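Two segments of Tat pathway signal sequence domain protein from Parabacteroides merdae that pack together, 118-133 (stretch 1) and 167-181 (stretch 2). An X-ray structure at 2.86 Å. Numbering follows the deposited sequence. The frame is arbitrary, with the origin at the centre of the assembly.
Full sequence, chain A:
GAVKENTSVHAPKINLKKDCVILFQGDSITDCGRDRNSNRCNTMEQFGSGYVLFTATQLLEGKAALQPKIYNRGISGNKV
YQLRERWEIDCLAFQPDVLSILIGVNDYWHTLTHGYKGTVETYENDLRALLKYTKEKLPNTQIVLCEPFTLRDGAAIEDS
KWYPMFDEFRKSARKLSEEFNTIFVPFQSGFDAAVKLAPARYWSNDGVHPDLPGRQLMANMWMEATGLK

Stretch 1 (118-133) GTVETYENDLRALLKY
Stretch 2 167-181: DEFRKSARKLSEEFN

Two nearly parallel helices pack side by side through an apolar seam of aromatic and leucine side chains, flanked by a charged ladder that ties their more exposed margin together. Helix 120-133 and helix 167-179 run in the same N-to-C direction, crossing at -21° with axes 9.8 Å apart at closest approach, and 760 Å² is buried, both sides summed. The register pairs Val 120 with Phe 169 (CA to CA 5.9 Å), Glu 124 with Ser 172 (CA to CA 5.8 Å), Arg 128 with Leu 176 (CA to CA 6.7 Å) and Leu 131 with Phe 180 (CA to CA 7.5 Å), so the contact advances about one turn at a time on each helix.

Stretch 1 enters its helix through Thr 119, an N-cap whose chi1 p rotamer lets OG1 accept a weak bond from Glu 121 N at 3.3 Å, and, separately, Thr 119 N donates to Thr 122 OG1 at 3.0 Å. One residue on, Val 120 (chi1 p) points toward the partner and sets its CB over a face of the Phe 169 ring, 3.7 Å from Phe 169 CE1. Phe 169 (m, chi2 74°) starts sideways, but its ring swings in to meet Tyr 123 (t, chi2 72°). Tyr 123 CD2 lies 3.5 Å from Phe 169 CD2, with the ring planes inclined at 34° and centroids 5.0 Å apart. The tyrosine buries its ring here, while its hydroxyl is satisfied elsewhere in the structure. Small residues suit this side of the tyrosine: Ser 172 CB lies at the ring's edge, 4.0 Å from Tyr 123 CE2, and Ala 173 CB comes within 3.9 Å of Tyr 123 OH.

The central knob is Leu 176 (m, t), seated among Glu 124, Leu 127, Arg 128 and Leu 131. Leu 176 CD1 meets Leu 127 CB at 3.7 Å and Leu 176 CD2 meets Arg 128 NE at 3.6 Å, while Leu 131 CD1 reaches Leu 176 CB at 4.0 Å. A branched, wholly apolar side chain fits a hole walled partly by the aliphatic portions of charged residues.

Those charged residues do double duty. Glu 124 (t, t) leaves its helix sideways but ends nearer the partner, where OE1 is 3.0 Å from Ser 172 OG and OE2 forms a salt bridge to Lys 175 NZ at 3.1 Å. Lys 175 is fully extended, all four chi angles t. Arg 128 (t, t, m, chi4 116°) bridges back to Glu 124, NH2 to OE2 2.7 Å, and across to Glu 179 (m, t), NE to OE1 3.0 Å and NH2 to OE2 3.3 Å. The carboxylates thus offset the closeness of Arg 128 NH2 to Lys 175 NZ, 4.1 Å.

At the C-terminal end, Phe 180 (m, chi2 88°) closes the seam: Leu 131 CB (chi1 m) sits over its face, 3.6 Å from the ring centroid and 3.8 Å from Phe 180 CZ. Asn 181 then turns to positive phi (53/53) in a Schellman motif.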

# COMPACT_ATOMS: atom_id res chain seq x y z
N GLY A 118 4.96 7.43 -34.12
CA GLY A 118 4.73 6.00 -33.97
C GLY A 118 3.28 5.55 -33.98
O GLY A 118 2.46 6.04 -33.18
N THR A 119 2.96 4.56 -34.84
CA THR A 119 1.62 3.96 -34.94
C THR A 119 1.51 2.74 -34.01
O THR A 119 2.43 2.46 -33.25
CB THR A 119 1.31 3.55 -36.39
OG1 THR A 119 2.29 2.63 -36.84
CG2 THR A 119 1.23 4.74 -37.33
N VAL A 120 0.37 2.01 -34.08
CA VAL A 120 0.14 0.77 -33.34
C VAL A 120 1.09 -0.29 -33.93
O VAL A 120 1.55 -1.18 -33.20
CB VAL A 120 -1.35 0.33 -33.32
CG1 VAL A 120 -1.90 0.05 -34.72
CG2 VAL A 120 -1.60 -0.85 -32.38
N GLU A 121 1.44 -0.16 -35.24
CA GLU A 121 2.39 -1.02 -35.93
C GLU A 121 3.73 -0.92 -35.25
O GLU A 121 4.30 -1.95 -34.87
CB GLU A 121 2.53 -0.58 -37.39
CG GLU A 121 1.53 -1.15 -38.36
CD GLU A 121 2.12 -1.22 -39.76
OE1 GLU A 121 2.86 -0.28 -40.15
OE2 GLU A 121 1.87 -2.23 -40.46
N THR A 122 4.19 0.34 -35.03
CA THR A 122 5.46 0.64 -34.35
C THR A 122 5.50 -0.07 -33.02
O THR A 122 6.39 -0.89 -32.80
CB THR A 122 5.65 2.16 -34.16
OG1 THR A 122 5.36 2.85 -35.37
CG2 THR A 122 7.03 2.52 -33.71
N TYR A 123 4.47 0.18 -32.19
CA TYR A 123 4.26 -0.34 -30.85
C TYR A 123 4.29 -1.89 -30.82
O TYR A 123 5.09 -2.46 -30.07
CB TYR A 123 2.92 0.20 -30.29
CG TYR A 123 2.50 -0.41 -28.97
CD1 TYR A 123 3.17 -0.11 -27.80
CD2 TYR A 123 1.43 -1.30 -28.91
CE1 TYR A 123 2.82 -0.71 -26.59
CE2 TYR A 123 1.04 -1.88 -27.70
CZ TYR A 123 1.74 -1.58 -26.54
OH TYR A 123 1.35 -2.12 -25.33
N GLU A 124 3.45 -2.56 -31.65
CA GLU A 124 3.36 -4.02 -31.69
C GLU A 124 4.67 -4.66 -32.17
O GLU A 124 5.10 -5.65 -31.59
CB GLU A 124 2.17 -4.49 -32.56
CG GLU A 124 1.78 -5.95 -32.32
CD GLU A 124 0.74 -6.51 -33.26
OE1 GLU A 124 -0.45 -6.19 -33.08
OE2 GLU A 124 1.12 -7.30 -34.16
N ASN A 125 5.33 -4.09 -33.18
CA ASN A 125 6.60 -4.63 -33.66
C ASN A 125 7.72 -4.46 -32.64
O ASN A 125 8.47 -5.41 -32.40
CB ASN A 125 6.99 -3.99 -34.99
CG ASN A 125 6.10 -4.40 -36.13
OD1 ASN A 125 5.77 -5.58 -36.31
ND2 ASN A 125 5.70 -3.43 -36.93
N ASP A 126 7.81 -3.28 -32.02
CA ASP A 126 8.83 -2.95 -31.02
C ASP A 126 8.69 -3.82 -29.76
O ASP A 126 9.72 -4.29 -29.23
CB ASP A 126 8.78 -1.46 -30.65
CG ASP A 126 9.37 -0.49 -31.67
OD1 ASP A 126 9.65 -0.93 -32.83
OD2 ASP A 126 9.54 0.70 -31.34
N LEU A 127 7.43 -4.05 -29.30
CA LEU A 127 7.15 -4.87 -28.12
C LEU A 127 7.48 -6.35 -28.40
O LEU A 127 8.11 -7.00 -27.57
CB LEU A 127 5.69 -4.69 -27.66
CG LEU A 127 5.33 -5.04 -26.18
CD1 LEU A 127 6.43 -4.65 -25.18
CD2 LEU A 127 4.03 -4.39 -25.79
N ARG A 128 7.13 -6.82 -29.62
CA ARG A 128 7.43 -8.17 -30.07
C ARG A 128 8.94 -8.38 -29.97
O ARG A 128 9.40 -9.34 -29.33
CB ARG A 128 6.92 -8.42 -31.51
CG ARG A 128 7.18 -9.86 -31.98
CD ARG A 128 6.44 -10.26 -33.25
NE ARG A 128 4.99 -10.12 -33.11
CZ ARG A 128 4.24 -9.27 -33.81
NH1 ARG A 128 4.79 -8.50 -34.75
NH2 ARG A 128 2.93 -9.19 -33.59
N ALA A 129 9.70 -7.42 -30.53
CA ALA A 129 11.16 -7.38 -30.56
C ALA A 129 11.73 -7.39 -29.15
O ALA A 129 12.65 -8.18 -28.90
CB ALA A 129 11.63 -6.17 -31.34
N LEU A 130 11.17 -6.55 -28.24
CA LEU A 130 11.59 -6.46 -26.83
C LEU A 130 11.34 -7.78 -26.06
O LEU A 130 12.18 -8.19 -25.25
CB LEU A 130 10.89 -5.30 -26.10
CG LEU A 130 11.45 -4.93 -24.69
CD1 LEU A 130 12.89 -4.54 -24.75
CD2 LEU A 130 10.66 -3.78 -24.08
N LEU A 131 10.21 -8.44 -26.33
CA LEU A 131 9.84 -9.70 -25.70
C LEU A 131 10.68 -10.86 -26.25
O LEU A 131 11.07 -11.74 -25.48
CB LEU A 131 8.33 -9.97 -25.87
CG LEU A 131 7.42 -9.04 -25.05
CD1 LEU A 131 5.99 -9.01 -25.62
CD2 LEU A 131 7.47 -9.37 -23.54
N LYS A 132 10.98 -10.84 -27.57
CA LYS A 132 11.79 -11.88 -28.21
C LYS A 132 13.19 -11.87 -27.60
O LYS A 132 13.68 -12.92 -27.19
CB LYS A 132 11.85 -11.68 -29.75
CG LYS A 132 12.55 -12.81 -30.50
CD LYS A 132 12.44 -12.65 -32.02
CE LYS A 132 13.52 -13.40 -32.77
NZ LYS A 132 14.79 -12.63 -32.83
N TYR A 133 13.78 -10.67 -27.50
CA TYR A 133 15.09 -10.41 -26.93
C TYR A 133 15.15 -10.79 -25.45
O TYR A 133 16.13 -11.39 -25.01
CB TYR A 133 15.44 -8.93 -27.13
CG TYR A 133 16.78 -8.49 -26.57
CD1 TYR A 133 17.97 -8.80 -27.23
CD2 TYR A 133 16.85 -7.73 -25.41
CE1 TYR A 133 19.20 -8.39 -26.72
CE2 TYR A 133 18.08 -7.30 -24.90
CZ TYR A 133 19.25 -7.64 -25.56
OH TYR A 133 20.46 -7.21 -25.06
N ASP A 167 -7.79 1.41 -28.58
CA ASP A 167 -8.23 0.02 -28.35
C ASP A 167 -7.34 -0.99 -29.10
O ASP A 167 -7.19 -2.13 -28.65
CB ASP A 167 -9.70 -0.17 -28.76
CG ASP A 167 -10.68 0.84 -28.17
OD1 ASP A 167 -10.36 1.44 -27.10
OD2 ASP A 167 -11.79 1.01 -28.76
N GLU A 168 -6.70 -0.55 -30.21
CA GLU A 168 -5.78 -1.34 -31.03
C GLU A 168 -4.49 -1.63 -30.29
O GLU A 168 -3.89 -2.69 -30.51
CB GLU A 168 -5.50 -0.62 -32.36
CG GLU A 168 -6.69 -0.65 -33.31
CD GLU A 168 -7.30 -2.02 -33.57
OE1 GLU A 168 -6.55 -2.95 -33.93
OE2 GLU A 168 -8.54 -2.16 -33.40
N PHE A 169 -4.10 -0.71 -29.38
CA PHE A 169 -2.92 -0.83 -28.52
C PHE A 169 -3.17 -1.90 -27.45
O PHE A 169 -2.28 -2.70 -27.18
CB PHE A 169 -2.57 0.52 -27.89
CG PHE A 169 -1.81 1.45 -28.82
CD1 PHE A 169 -2.46 2.09 -29.87
CD2 PHE A 169 -0.45 1.68 -28.65
CE1 PHE A 169 -1.75 2.92 -30.74
CE2 PHE A 169 0.25 2.52 -29.52
CZ PHE A 169 -0.41 3.14 -30.56
N ARG A 170 -4.39 -1.95 -26.90
CA ARG A 170 -4.79 -2.95 -25.91
C ARG A 170 -4.87 -4.35 -26.57
O ARG A 170 -4.48 -5.35 -25.95
CB ARG A 170 -6.13 -2.56 -25.27
CG ARG A 170 -6.10 -1.24 -24.48
CD ARG A 170 -7.49 -0.70 -24.15
NE ARG A 170 -8.42 -1.75 -23.73
CZ ARG A 170 -9.55 -2.05 -24.37
NH1 ARG A 170 -9.91 -1.36 -25.45
NH2 ARG A 170 -10.33 -3.03 -23.94
N LYS A 171 -5.34 -4.40 -27.86
CA LYS A 171 -5.44 -5.61 -28.69
C LYS A 171 -4.06 -6.22 -28.88
O LYS A 171 -3.92 -7.44 -28.82
CB LYS A 171 -6.04 -5.27 -30.07
CG LYS A 171 -7.55 -5.41 -30.21
CD LYS A 171 -7.99 -5.03 -31.64
CE LYS A 171 -9.49 -5.11 -31.90
NZ LYS A 171 -10.28 -4.14 -31.09
N SER A 172 -3.05 -5.35 -29.14
CA SER A 172 -1.68 -5.74 -29.40
C SER A 172 -1.04 -6.29 -28.15
O SER A 172 -0.44 -7.38 -28.20
CB SER A 172 -0.88 -4.56 -29.94
OG SER A 172 -1.43 -4.11 -31.16
N ALA A 173 -1.20 -5.60 -27.02
CA ALA A 173 -0.64 -6.07 -25.75
C ALA A 173 -1.15 -7.49 -25.45
O ALA A 173 -0.33 -8.36 -25.13
CB ALA A 173 -1.01 -5.12 -24.62
N ARG A 174 -2.47 -7.74 -25.67
CA ARG A 174 -3.07 -9.05 -25.44
C ARG A 174 -2.52 -10.08 -26.42
O ARG A 174 -2.16 -11.18 -25.98
CB ARG A 174 -4.59 -9.00 -25.52
CG ARG A 174 -5.25 -10.32 -25.11
CD ARG A 174 -6.76 -10.29 -25.19
NE ARG A 174 -7.36 -9.41 -24.18
CZ ARG A 174 -7.58 -9.75 -22.91
NH1 ARG A 174 -7.24 -10.96 -22.47
NH2 ARG A 174 -8.13 -8.88 -22.07
N LYS A 175 -2.47 -9.74 -27.73
CA LYS A 175 -1.99 -10.61 -28.82
C LYS A 175 -0.57 -11.12 -28.53
O LYS A 175 -0.27 -12.30 -28.77
CB LYS A 175 -2.03 -9.84 -30.16
CG LYS A 175 -1.58 -10.61 -31.40
CD LYS A 175 -1.52 -9.67 -32.62
CE LYS A 175 -1.05 -10.34 -33.89
NZ LYS A 175 -0.96 -9.37 -35.01
N LEU A 176 0.27 -10.22 -27.98
CA LEU A 176 1.65 -10.53 -27.68
C LEU A 176 1.77 -11.37 -26.43
O LEU A 176 2.64 -12.24 -26.38
CB LEU A 176 2.47 -9.25 -27.60
CG LEU A 176 2.69 -8.58 -28.97
CD1 LEU A 176 3.09 -7.14 -28.80
CD2 LEU A 176 3.70 -9.37 -29.85
N SER A 177 0.87 -11.16 -25.44
CA SER A 177 0.87 -11.99 -24.22
C SER A 177 0.57 -13.45 -24.62
O SER A 177 1.13 -14.37 -24.03
CB SER A 177 -0.13 -11.48 -23.19
OG SER A 177 -1.45 -11.91 -23.46
N GLU A 178 -0.27 -13.64 -25.66
CA GLU A 178 -0.64 -14.95 -26.19
C GLU A 178 0.56 -15.56 -26.93
O GLU A 178 0.92 -16.71 -26.64
CB GLU A 178 -1.87 -14.85 -27.12
CG GLU A 178 -3.19 -14.55 -26.42
CD GLU A 178 -4.25 -13.80 -27.22
OE1 GLU A 178 -4.11 -13.67 -28.45
OE2 GLU A 178 -5.24 -13.35 -26.59
N GLU A 179 1.19 -14.78 -27.85
CA GLU A 179 2.35 -15.18 -28.67
C GLU A 179 3.50 -15.72 -27.83
O GLU A 179 4.07 -16.76 -28.18
CB GLU A 179 2.87 -14.00 -29.50
CG GLU A 179 2.02 -13.64 -30.71
CD GLU A 179 2.61 -12.59 -31.63
OE1 GLU A 179 3.84 -12.36 -31.57
OE2 GLU A 179 1.85 -12.05 -32.48
N PHE A 180 3.86 -15.00 -26.77
CA PHE A 180 4.98 -15.36 -25.90
C PHE A 180 4.50 -16.18 -24.69
O PHE A 180 5.32 -16.59 -23.88
CB PHE A 180 5.73 -14.08 -25.46
CG PHE A 180 6.39 -13.38 -26.62
CD1 PHE A 180 5.69 -12.43 -27.36
CD2 PHE A 180 7.68 -13.71 -27.03
CE1 PHE A 180 6.27 -11.81 -28.48
CE2 PHE A 180 8.26 -13.10 -28.14
CZ PHE A 180 7.55 -12.14 -28.86
N ASN A 181 3.18 -16.44 -24.60
CA ASN A 181 2.50 -17.20 -23.53
C ASN A 181 2.86 -16.66 -22.12
O ASN A 181 3.29 -17.41 -21.23
CB ASN A 181 2.77 -18.70 -23.66
CG ASN A 181 1.97 -19.52 -22.67
OD1 ASN A 181 0.76 -19.32 -22.48
ND2 ASN A 181 2.66 -20.40 -21.95